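PDB 3RBY: protein HRI1 from Saccharomyces cerevisiae, which is of unknown function and non-essential, but interacts with the kinase HRR25 and may also interact with SEC72. Local coordinates for the interface of chains A and B. Sequence-based numbering; all coordinates share one arbitrary frame. Chains: chain A/B, Uncharacterized protein YLR301W.

Two separate patches of the interface between chains A and B are described, their C-alpha centres about 17 Å apart and with no residue in common. Contact 1 pairs residue 140-142 segments of both chains about the two-fold axis, mainly through backbone hydrogen bonds. In contact 2 an indole from the loop between strands 96-102 and 108-114 of chain B lies against strand 4-12 and the following loop of chain A; its twin recurs with the chains exchanged. Main-chain pairing at the axis and side-chain docking beside it thus complement each other, though this dimer may not be the biological one.

Contact 1: the interface of chains A and B. Residues chain A 139-142; chain B 140-142.
A:Leu140 and B:Ile142, with A:Ile142 and B:Leu140, form a reciprocal pair of backbone hydrogen bonds across the two-fold. The amide N of B:Ile142 donates to the carbonyl O of A:Leu140 at 2.7 Å, and the amide N of A:Ile142 donates to the carbonyl O of B:Leu140 at 2.8 Å. Angles at hydrogen of 159° and 154° show both bonds to be fairly straight. The bonds flank an antiparallel bridge between A:Val141 and B:Val141, so the pairing is made through the main chain and is likely to depend little on side-chain identity.

Apolar contacts fill in beside these bonds. B:Ile142 packs against A:Leu140, CB to CB at 3.9 Å, and its CG1 branch also lies against the accepting carbonyl, 3.6 Å from A:Leu140 O. That branch is placed by a chi1 of -68°, which sets CG1 beside its own backbone N, the donor of the bond. On the twin side CB of A:Ile142 stands 4.0 Å from CB of B:Leu140, and the two side chains cross obliquely. The isoleucines approach each other at about a right angle, CD1 of A:Ile142 lying 4.2 Å from CG1 of B:Ile142. An alanine in place of B:Ile142 lacks CG1 and CD1, and would probably leave the end of A:Ile142 and the flank of the A:Leu140 carbonyl with less apolar cover, CB alone still meeting A:Leu140.

At the margin, B:Val141 turns CG1 anti to its amide nitrogen, and this methyl meets CB of A:Asp139 at 3.9 Å. The contact uses the aspartate's methylene.

The segments belong to the long loop between strands 124-132 and 156-161. Apart from the isolated bridge, neither forms a regular strand here, and the two loops meet on the symmetry axis between the beta-rich bodies of the chains.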
loop_
_atom_site.group_PDB
_atom_site.type_symbol
_atom_site.label_atom_id
_atom_site.label_comp_id
_atom_site.label_asym_id
_atom_site.label_seq_id
_atom_site.Cartn_x
_atom_site.Cartn_y
_atom_site.Cartn_z
ATOM N N ASP A 139 -11.541 -5.123 -5.838
ATOM C CA ASP A 139 -10.181 -5.345 -5.354
ATOM C C ASP A 139 -9.666 -4.115 -4.591
ATOM O O ASP A 139 -10.255 -3.031 -4.645
ATOM C CB ASP A 139 -9.261 -5.637 -6.538
ATOM C CG ASP A 139 -9.576 -6.955 -7.204
ATOM O OD1 ASP A 139 -9.529 -7.999 -6.509
ATOM O OD2 ASP A 139 -9.879 -6.941 -8.412
ATOM N N LEU A 140 -8.542 -4.290 -3.905
ATOM C CA LEU A 140 -7.882 -3.190 -3.217
ATOM C C LEU A 140 -6.917 -2.490 -4.167
ATOM O O LEU A 140 -5.762 -2.891 -4.294
ATOM C CB LEU A 140 -7.122 -3.707 -1.995
ATOM C CG LEU A 140 -7.798 -3.547 -0.633
ATOM C CD1 LEU A 140 -9.259 -3.957 -0.705
ATOM C CD2 LEU A 140 -7.062 -4.355 0.422
ATOM N N VAL A 141 -7.395 -1.447 -4.838
ATOM C CA VAL A 141 -6.566 -0.714 -5.790
ATOM C C VAL A 141 -6.080 0.613 -5.216
ATOM O O VAL A 141 -6.865 1.399 -4.687
ATOM C CB VAL A 141 -7.309 -0.455 -7.115
ATOM C CG1 VAL A 141 -8.610 -1.237 -7.157
ATOM C CG2 VAL A 141 -7.562 1.032 -7.299
ATOM N N ILE A 142 -4.779 0.853 -5.328
ATOM C CA ILE A 142 -4.171 2.077 -4.819
ATOM C C ILE A 142 -4.629 3.296 -5.612
ATOM O O ILE A 142 -4.780 3.234 -6.831
ATOM C CB ILE A 142 -2.634 1.995 -4.855
ATOM C CG1 ILE A 142 -2.123 1.104 -3.722
ATOM C CG2 ILE A 142 -2.025 3.385 -4.764
ATOM C CD1 ILE A 142 -0.848 0.365 -4.053
ATOM N N LEU B 140 -2.744 -0.450 -10.035
ATOM C CA LEU B 140 -2.020 -0.964 -8.873
ATOM C C LEU B 140 -3.011 -1.651 -7.913
ATOM O O LEU B 140 -3.738 -0.995 -7.145
ATOM C CB LEU B 140 -1.290 0.171 -8.137
ATOM C CG LEU B 140 -0.089 0.786 -8.848
ATOM C CD1 LEU B 140 0.390 1.970 -8.052
ATOM C CD2 LEU B 140 1.034 -0.235 -9.003
ATOM N N VAL B 141 -3.041 -2.974 -7.976
ATOM C CA VAL B 141 -3.957 -3.786 -7.200
ATOM C C VAL B 141 -3.185 -4.570 -6.143
ATOM O O VAL B 141 -2.346 -5.424 -6.463
ATOM C CB VAL B 141 -4.650 -4.805 -8.086
ATOM C CG1 VAL B 141 -5.396 -5.848 -7.221
ATOM C CG2 VAL B 141 -5.557 -4.109 -9.110
ATOM N N ILE B 142 -3.480 -4.286 -4.882
ATOM C CA ILE B 142 -2.827 -4.958 -3.769
ATOM C C ILE B 142 -3.080 -6.479 -3.809
ATOM O O ILE B 142 -4.205 -6.931 -4.080
ATOM C CB ILE B 142 -3.301 -4.334 -2.434
ATOM C CG1 ILE B 142 -2.762 -2.903 -2.325
ATOM C CG2 ILE B 142 -2.859 -5.162 -1.240
ATOM C CD1 ILE B 142 -3.348 -2.096 -1.170
#

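Contact 2: the interface of chains A and B. Residues chain A 9-10, 17-19, 21; chain B 103-105.
The end of strand 4-12 and the loop that follows it in chain A meet the loop between strands 96-102 and 108-114 of chain B, which supplies B:Trp103, B:Asp104 and B:Ser105. B:Trp103 hides 88 Å² against chain A. One face of its indole lies on the backbone of A:Asn18 and A:Glu19: CA of A:Asn18 sits 3.4 Å from the six-membered ring's centroid in a CH-pi contact, and the amide N of A:Glu19 lies over the rim of the same face. A:Leu10 instead meets the ring at its edge, CB in plane and 3.6 Å from CZ3, while CB of A:Pro17 lies 3.8 Å from CH2.

A:Asn18 turns its side chain away from its own amide nitrogen (chi1 -167°), which carries it back past the indole. Its amide plane is steep to the ring, 76° apart, and ND2 stands over the five-membered part, 3.4 Å from CG of B:Trp103. The same ND2 is linked to water 2 at 2.6 Å, which in turn meets the backbone N of B:Asp104.

A second water joins the carbonyl O of A:Leu9 to the hydroxyl OG of B:Ser105. Near it, CG of A:Glu19 packs 3.4 Å from CB of B:Ser105. Within chain A, carboxylate oxygen OE2 of A:Glu19 accepts from the backbone N of A:Thr21 at 3.0 Å, through its anti lone pair, and from the hydroxyl OG1, which approaches from above the carboxylate plane. Two donors therefore fix the far end of the glutamate.

The patch docks a tryptophan side chain onto the neighbouring subunit and bridges its borders with water, contributing to dimer contacts in this crystal form.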
loop_
_atom_site.group_PDB
_atom_site.type_symbol
_atom_site.label_atom_id
_atom_site.label_comp_id
_atom_site.label_asym_id
_atom_site.label_seq_id
_atom_site.Cartn_x
_atom_site.Cartn_y
_atom_site.Cartn_z
ATOM N N LEU A 9 -1.359 0.181 6.425
ATOM C CA LEU A 9 -0.142 -0.447 5.896
ATOM C C LEU A 9 0.829 -0.839 7.000
ATOM O O LEU A 9 1.584 -1.801 6.851
ATOM C CB LEU A 9 0.584 0.500 4.938
ATOM C CG LEU A 9 -0.191 0.892 3.684
ATOM C CD1 LEU A 9 0.545 2.001 2.910
ATOM C CD2 LEU A 9 -0.439 -0.343 2.814
ATOM N N LEU A 10 0.837 -0.069 8.086
ATOM C CA LEU A 10 1.643 -0.419 9.248
ATOM C C LEU A 10 1.195 0.323 10.486
ATOM O O LEU A 10 0.626 1.416 10.395
ATOM C CB LEU A 10 3.143 -0.182 9.001
ATOM C CG LEU A 10 3.710 1.230 9.109
ATOM C CD1 LEU A 10 3.945 1.631 10.573
ATOM C CD2 LEU A 10 5.014 1.314 8.334
ATOM N N PRO A 17 8.074 -1.351 13.379
ATOM C CA PRO A 17 6.736 -1.401 12.778
ATOM C C PRO A 17 6.355 -2.836 12.424
ATOM O O PRO A 17 7.219 -3.715 12.354
ATOM C CB PRO A 17 6.887 -0.552 11.515
ATOM C CG PRO A 17 8.358 -0.678 11.158
ATOM C CD PRO A 17 9.091 -0.792 12.469
ATOM N N ASN A 18 5.061 -3.064 12.231
ATOM C CA ASN A 18 4.540 -4.359 11.811
ATOM C C ASN A 18 3.113 -4.131 11.336
ATOM O O ASN A 18 2.576 -3.031 11.479
ATOM C CB ASN A 18 4.534 -5.339 12.986
ATOM C CG ASN A 18 4.305 -6.788 12.551
ATOM O OD1 ASN A 18 4.113 -7.670 13.393
ATOM N ND2 ASN A 18 4.334 -7.042 11.239
ATOM N N GLU A 19 2.486 -5.153 10.773
ATOM C CA GLU A 19 1.076 -5.032 10.430
ATOM C C GLU A 19 0.422 -6.399 10.574
ATOM O O GLU A 19 0.529 -7.238 9.671
ATOM C CB GLU A 19 0.877 -4.453 9.013
ATOM C CG GLU A 19 -0.583 -4.324 8.584
ATOM C CD GLU A 19 -1.398 -3.512 9.586
ATOM O OE1 GLU A 19 -1.369 -2.263 9.500
ATOM O OE2 GLU A 19 -2.039 -4.122 10.473
ATOM N N THR A 21 -2.868 -6.914 11.001
ATOM C CA THR A 21 -4.306 -6.832 10.711
ATOM C C THR A 21 -4.611 -6.623 9.233
ATOM O O THR A 21 -3.719 -6.241 8.455
ATOM C CB THR A 21 -4.933 -5.626 11.418
ATOM O OG1 THR A 21 -4.508 -4.426 10.761
ATOM C CG2 THR A 21 -4.509 -5.555 12.877
ATOM N N TRP B 103 5.366 -9.728 6.256
ATOM C CA TRP B 103 4.434 -9.470 7.349
ATOM C C TRP B 103 3.166 -10.257 7.085
ATOM O O TRP B 103 2.941 -10.714 5.961
ATOM C CB TRP B 103 4.114 -7.979 7.432
ATOM C CG TRP B 103 5.244 -7.140 7.963
ATOM C CD1 TRP B 103 6.486 -7.569 8.323
ATOM C CD2 TRP B 103 5.223 -5.719 8.204
ATOM N NE1 TRP B 103 7.245 -6.508 8.769
ATOM C CE2 TRP B 103 6.494 -5.362 8.707
ATOM C CE3 TRP B 103 4.251 -4.715 8.041
ATOM C CZ2 TRP B 103 6.825 -4.037 9.051
ATOM C CZ3 TRP B 103 4.580 -3.399 8.382
ATOM C CH2 TRP B 103 5.855 -3.075 8.885
ATOM N N ASP B 104 2.333 -10.418 8.109
ATOM C CA ASP B 104 1.050 -11.094 7.923
ATOM C C ASP B 104 0.174 -10.374 6.891
ATOM O O ASP B 104 -0.620 -11.005 6.191
ATOM C CB ASP B 104 0.311 -11.218 9.259
ATOM C CG ASP B 104 1.005 -12.186 10.231
ATOM O OD1 ASP B 104 1.923 -12.915 9.785
ATOM O OD2 ASP B 104 0.628 -12.215 11.430
ATOM N N SER B 105 0.337 -9.054 6.789
ATOM C CA SER B 105 -0.502 -8.249 5.906
ATOM C C SER B 105 -0.137 -8.480 4.440
ATOM O O SER B 105 -0.846 -8.026 3.530
ATOM C CB SER B 105 -0.370 -6.760 6.240
ATOM O OG SER B 105 0.953 -6.304 6.017
HETATM O O HOH W 1 0.672 -3.707 5.203
HETATM O O HOH W 2 3.692 -9.418 10.452
#